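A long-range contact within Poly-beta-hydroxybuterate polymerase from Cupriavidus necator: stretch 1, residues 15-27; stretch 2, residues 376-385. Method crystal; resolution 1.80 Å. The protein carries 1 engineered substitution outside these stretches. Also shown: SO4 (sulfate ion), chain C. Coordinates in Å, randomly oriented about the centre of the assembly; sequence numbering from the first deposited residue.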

# COMPACT_ATOMS: atom_id res chain seq x y z
N ALA A 15 -24.20 11.20 38.21
CA ALA A 15 -23.69 12.22 39.12
C ALA A 15 -22.17 12.19 39.13
O ALA A 15 -21.55 11.13 38.98
CB ALA A 15 -24.21 12.01 40.55
N VAL A 16 -21.57 13.37 39.28
CA VAL A 16 -20.17 13.44 39.68
C VAL A 16 -20.06 12.99 41.12
O VAL A 16 -20.75 13.52 42.00
CB VAL A 16 -19.62 14.87 39.52
CG1 VAL A 16 -18.18 14.98 40.08
CG2 VAL A 16 -19.69 15.36 38.07
N VAL A 17 -19.19 12.01 41.39
CA VAL A 17 -18.98 11.51 42.75
C VAL A 17 -17.58 11.82 43.27
O VAL A 17 -17.29 11.55 44.45
CB VAL A 17 -19.27 9.99 42.86
CG1 VAL A 17 -20.76 9.71 42.63
CG2 VAL A 17 -18.42 9.16 41.88
N PHE A 18 -16.71 12.41 42.45
CA PHE A 18 -15.36 12.73 42.87
C PHE A 18 -14.79 13.70 41.86
O PHE A 18 -15.10 13.62 40.67
CB PHE A 18 -14.47 11.48 42.95
CG PHE A 18 -13.01 11.80 43.19
CD1 PHE A 18 -12.56 12.08 44.47
CD2 PHE A 18 -12.10 11.83 42.14
CE1 PHE A 18 -11.22 12.40 44.70
CE2 PHE A 18 -10.74 12.16 42.36
CZ PHE A 18 -10.32 12.43 43.64
N GLU A 19 -13.92 14.60 42.32
CA GLU A 19 -13.23 15.46 41.37
C GLU A 19 -11.91 15.91 41.97
O GLU A 19 -11.79 16.13 43.18
CB GLU A 19 -14.09 16.68 40.97
CG GLU A 19 -14.31 17.68 42.08
CD GLU A 19 -15.40 18.72 41.75
OE1 GLU A 19 -16.22 18.47 40.85
OE2 GLU A 19 -15.43 19.78 42.41
N ASN A 20 -10.91 16.06 41.10
CA ASN A 20 -9.67 16.74 41.49
C ASN A 20 -9.26 17.62 40.32
O ASN A 20 -10.06 17.92 39.43
CB ASN A 20 -8.59 15.73 41.94
CG ASN A 20 -8.06 14.84 40.81
OD1 ASN A 20 -8.37 15.03 39.64
ND2 ASN A 20 -7.25 13.85 41.19
N GLU A 21 -8.00 18.06 40.32
CA GLU A 21 -7.57 19.00 39.30
C GLU A 21 -7.60 18.37 37.91
O GLU A 21 -7.73 19.10 36.92
CB GLU A 21 -6.16 19.52 39.61
CG GLU A 21 -6.11 20.45 40.82
CD GLU A 21 -7.04 21.65 40.68
OE1 GLU A 21 -7.06 22.27 39.60
OE2 GLU A 21 -7.77 21.96 41.65
N TYR A 22 -7.52 17.05 37.83
CA TYR A 22 -7.33 16.36 36.56
C TYR A 22 -8.62 15.82 35.97
O TYR A 22 -8.70 15.67 34.74
CB TYR A 22 -6.35 15.20 36.74
CG TYR A 22 -4.96 15.66 37.11
CD1 TYR A 22 -4.63 15.91 38.44
CD2 TYR A 22 -3.98 15.85 36.14
CE1 TYR A 22 -3.35 16.34 38.79
CE2 TYR A 22 -2.70 16.29 36.48
CZ TYR A 22 -2.40 16.53 37.80
OH TYR A 22 -1.13 16.95 38.13
N PHE A 23 -9.62 15.51 36.78
CA PHE A 23 -10.80 14.85 36.22
C PHE A 23 -11.95 14.87 37.23
O PHE A 23 -11.77 15.17 38.41
CB PHE A 23 -10.49 13.40 35.82
CG PHE A 23 -10.43 12.45 36.99
CD1 PHE A 23 -9.38 12.49 37.89
CD2 PHE A 23 -11.43 11.49 37.16
CE1 PHE A 23 -9.34 11.61 38.96
CE2 PHE A 23 -11.38 10.60 38.22
CZ PHE A 23 -10.34 10.66 39.12
N GLN A 24 -13.14 14.56 36.71
CA GLN A 24 -14.31 14.23 37.51
C GLN A 24 -14.68 12.77 37.27
O GLN A 24 -14.66 12.29 36.14
CB GLN A 24 -15.51 15.11 37.13
CG GLN A 24 -15.35 16.56 37.54
CD GLN A 24 -16.56 17.39 37.18
OE1 GLN A 24 -17.03 17.37 36.04
NE2 GLN A 24 -17.09 18.10 38.18
N LEU A 25 -15.01 12.06 38.35
CA LEU A 25 -15.50 10.69 38.21
C LEU A 25 -17.03 10.73 38.13
O LEU A 25 -17.68 11.21 39.06
CB LEU A 25 -15.07 9.82 39.38
CG LEU A 25 -15.37 8.32 39.14
CD1 LEU A 25 -14.52 7.77 38.01
CD2 LEU A 25 -15.14 7.53 40.43
N LEU A 26 -17.58 10.27 37.01
CA LEU A 26 -19.03 10.13 36.90
C LEU A 26 -19.45 8.72 37.29
O LEU A 26 -18.74 7.75 37.04
CB LEU A 26 -19.51 10.40 35.47
CG LEU A 26 -19.03 11.69 34.78
CD1 LEU A 26 -19.78 11.90 33.45
CD2 LEU A 26 -19.18 12.88 35.67
N GLN A 27 -20.63 8.62 37.90
CA GLN A 27 -21.29 7.34 38.16
C GLN A 27 -22.70 7.45 37.62
O GLN A 27 -23.40 8.42 37.94
CB GLN A 27 -21.34 6.98 39.65
CG GLN A 27 -22.04 5.63 39.92
CD GLN A 27 -22.11 5.28 41.39
OE1 GLN A 27 -22.76 4.29 41.79
NE2 GLN A 27 -21.45 6.07 42.23
N ALA A 376 -22.55 12.45 45.97
CA ALA A 376 -22.78 13.20 44.74
C ALA A 376 -22.44 14.67 44.92
O ALA A 376 -22.77 15.29 45.94
CB ALA A 376 -24.24 13.04 44.29
N ILE A 377 -21.77 15.23 43.91
CA ILE A 377 -21.34 16.62 43.90
C ILE A 377 -22.25 17.48 43.03
O ILE A 377 -22.68 18.56 43.43
CB ILE A 377 -19.87 16.70 43.40
CG1 ILE A 377 -18.93 16.06 44.43
CG2 ILE A 377 -19.48 18.14 43.09
CD1 ILE A 377 -17.48 15.90 43.92
N GLU A 378 -22.56 17.00 41.83
CA GLU A 378 -23.39 17.69 40.86
C GLU A 378 -23.82 16.67 39.81
O GLU A 378 -23.23 15.59 39.73
CB GLU A 378 -22.61 18.86 40.21
CG GLU A 378 -21.47 18.35 39.32
CD GLU A 378 -20.53 19.45 38.84
OE1 GLU A 378 -20.58 20.57 39.38
OE2 GLU A 378 -19.72 19.19 37.93
N PRO A 379 -24.84 16.97 39.01
CA PRO A 379 -25.31 15.97 38.02
C PRO A 379 -24.31 15.76 36.89
O PRO A 379 -23.57 16.66 36.50
CB PRO A 379 -26.61 16.58 37.48
CG PRO A 379 -27.01 17.64 38.49
CD PRO A 379 -25.68 18.18 38.99
N ALA A 380 -24.31 14.53 36.36
CA ALA A 380 -23.65 14.28 35.08
C ALA A 380 -24.35 15.17 34.04
O ALA A 380 -25.55 15.43 34.15
CB ALA A 380 -23.74 12.82 34.70
N PRO A 381 -23.62 15.62 33.01
CA PRO A 381 -22.26 15.24 32.63
C PRO A 381 -21.14 15.95 33.40
O PRO A 381 -19.97 15.68 33.13
CB PRO A 381 -22.21 15.62 31.14
CG PRO A 381 -23.17 16.77 31.03
CD PRO A 381 -24.28 16.44 31.98
N GLY A 382 -21.49 16.82 34.35
CA GLY A 382 -20.49 17.55 35.11
C GLY A 382 -20.01 18.80 34.40
O GLY A 382 -20.19 18.98 33.19
N ARG A 383 -19.39 19.69 35.17
CA ARG A 383 -18.96 20.96 34.59
C ARG A 383 -17.62 20.88 33.86
O ARG A 383 -17.35 21.72 32.99
CB ARG A 383 -18.92 22.05 35.67
CG ARG A 383 -17.78 21.94 36.66
CD ARG A 383 -18.01 22.84 37.89
NE ARG A 383 -16.87 22.82 38.80
CZ ARG A 383 -16.64 21.87 39.70
NH1 ARG A 383 -17.50 20.86 39.86
NH2 ARG A 383 -15.56 21.93 40.46
N TYR A 384 -16.75 19.89 34.17
CA TYR A 384 -15.47 19.84 33.47
C TYR A 384 -15.66 19.69 31.97
O TYR A 384 -14.99 20.37 31.18
CB TYR A 384 -14.57 18.70 33.97
CG TYR A 384 -13.92 18.91 35.33
CD1 TYR A 384 -14.44 19.83 36.25
CD2 TYR A 384 -12.80 18.16 35.70
CE1 TYR A 384 -13.86 20.00 37.49
CE2 TYR A 384 -12.20 18.34 36.95
CZ TYR A 384 -12.75 19.25 37.84
OH TYR A 384 -12.18 19.43 39.08
N VAL A 385 -16.58 18.82 31.55
CA VAL A 385 -16.72 18.53 30.12
C VAL A 385 -17.26 19.74 29.36
O VAL A 385 -17.11 19.82 28.14
CB VAL A 385 -17.61 17.29 29.91
CG1 VAL A 385 -19.06 17.60 30.29
CG2 VAL A 385 -17.50 16.78 28.44
S SO4 C . -6.59 14.09 45.13
O1 SO4 C . -5.66 13.72 46.19
O2 SO4 C . -6.43 13.17 43.99
O3 SO4 C . -6.34 15.46 44.71
O4 SO4 C . -7.94 14.01 45.66
O HOH W 1 -17.50 16.72 33.35

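Residues 15-27 form two strands, 15-19 and 23-27, joined by a turn and paired through their backbones; residues 376-385 cross this hairpin as a mostly irregular segment, and together the two stretches bury 721 Å². At one end the contact is between backbones. Val16 N donates to Glu378 O (2.8 Å) and Val16 O accepts from Ile377 N (2.8 Å), so both polar backbone atoms of Val16 are satisfied by the second stretch. Its neighbours Ala15 and Val17 instead turn their amides inward to the hairpin: Ala15 N donates to Gln27 O (2.9 Å) and Val17 N to Leu25 O (2.9 Å). Two CA-H...O contacts supplement the pairing, Ala15 CA to Glu378 O (3.5 Å) and Ala376 CA to Val16 O (3.4 Å). Small side chains allow close packing here, with Ala15 CB 3.9 Å from Ala376 CB, while Val16 CG1 meets Ile377 CD1 at 4.0 Å and Leu26 CD1 meets Ala380 CB at 4.3 Å.

Beyond this pairing the contact is a network of polar side chains centred on Gln24, which is buried and uses both ends of its amide. Gln24 NE2 donates to Glu378 OE2 (2.9 Å) across the contact and to Glu19 OE1 (2.8 Å) within the hairpin; Gln24 OE1 accepts from Tyr384 N (3.2 Å) and from water 1 (2.8 Å). That water also donates to Pro381 O (2.7 Å) and accepts from Val385 N (2.9 Å), linking the glutamine to two backbone groups of the second stretch.

Arg383 lies between two carboxylates. Its guanidinium makes a two-pronged salt bridge with Glu19, NH1 to OE1 and NH2 to OE2, both 2.9 Å, with Glu19 OE1 at the edge of the group and near its plane. Arg383 NH1 also forms a salt bridge to Glu378 OE1 (3.1 Å), and Arg383 N donates to Glu378 OE2 (2.8 Å). Glu19 OE1 and Glu378 OE2 thus each receive hydrogen bonds from both Gln24 and Arg383. Gln24 NE2 and Arg383 NH1, 3.3 Å apart, are both donors and do not bond to each other; the carboxylates serve them both.

Tyr384 has the largest area covered by the opposing stretch. Its side chain starts toward the hairpin, and Gln24 CG lies over its ring in a CH-pi contact, 3.4 Å from the centroid and 6° off the normal. At the ring's far end, Tyr384 OH donates to Asn20 O (2.6 Å), fastening the phenol to the turn. Asn20 OD1 in turn accepts from Tyr22 N (2.8 Å) and Phe23 N (3.2 Å), while Asn20 ND2 donates to sulfate O2 (3.0 Å).

Gly382 suits the crowded place before Arg383. Its CA is 3.8 Å from Val16 CG2 and 3.6 Å from Gln24 OE1; a CB would clash with both atoms, and the backbone angles themselves call for glycine.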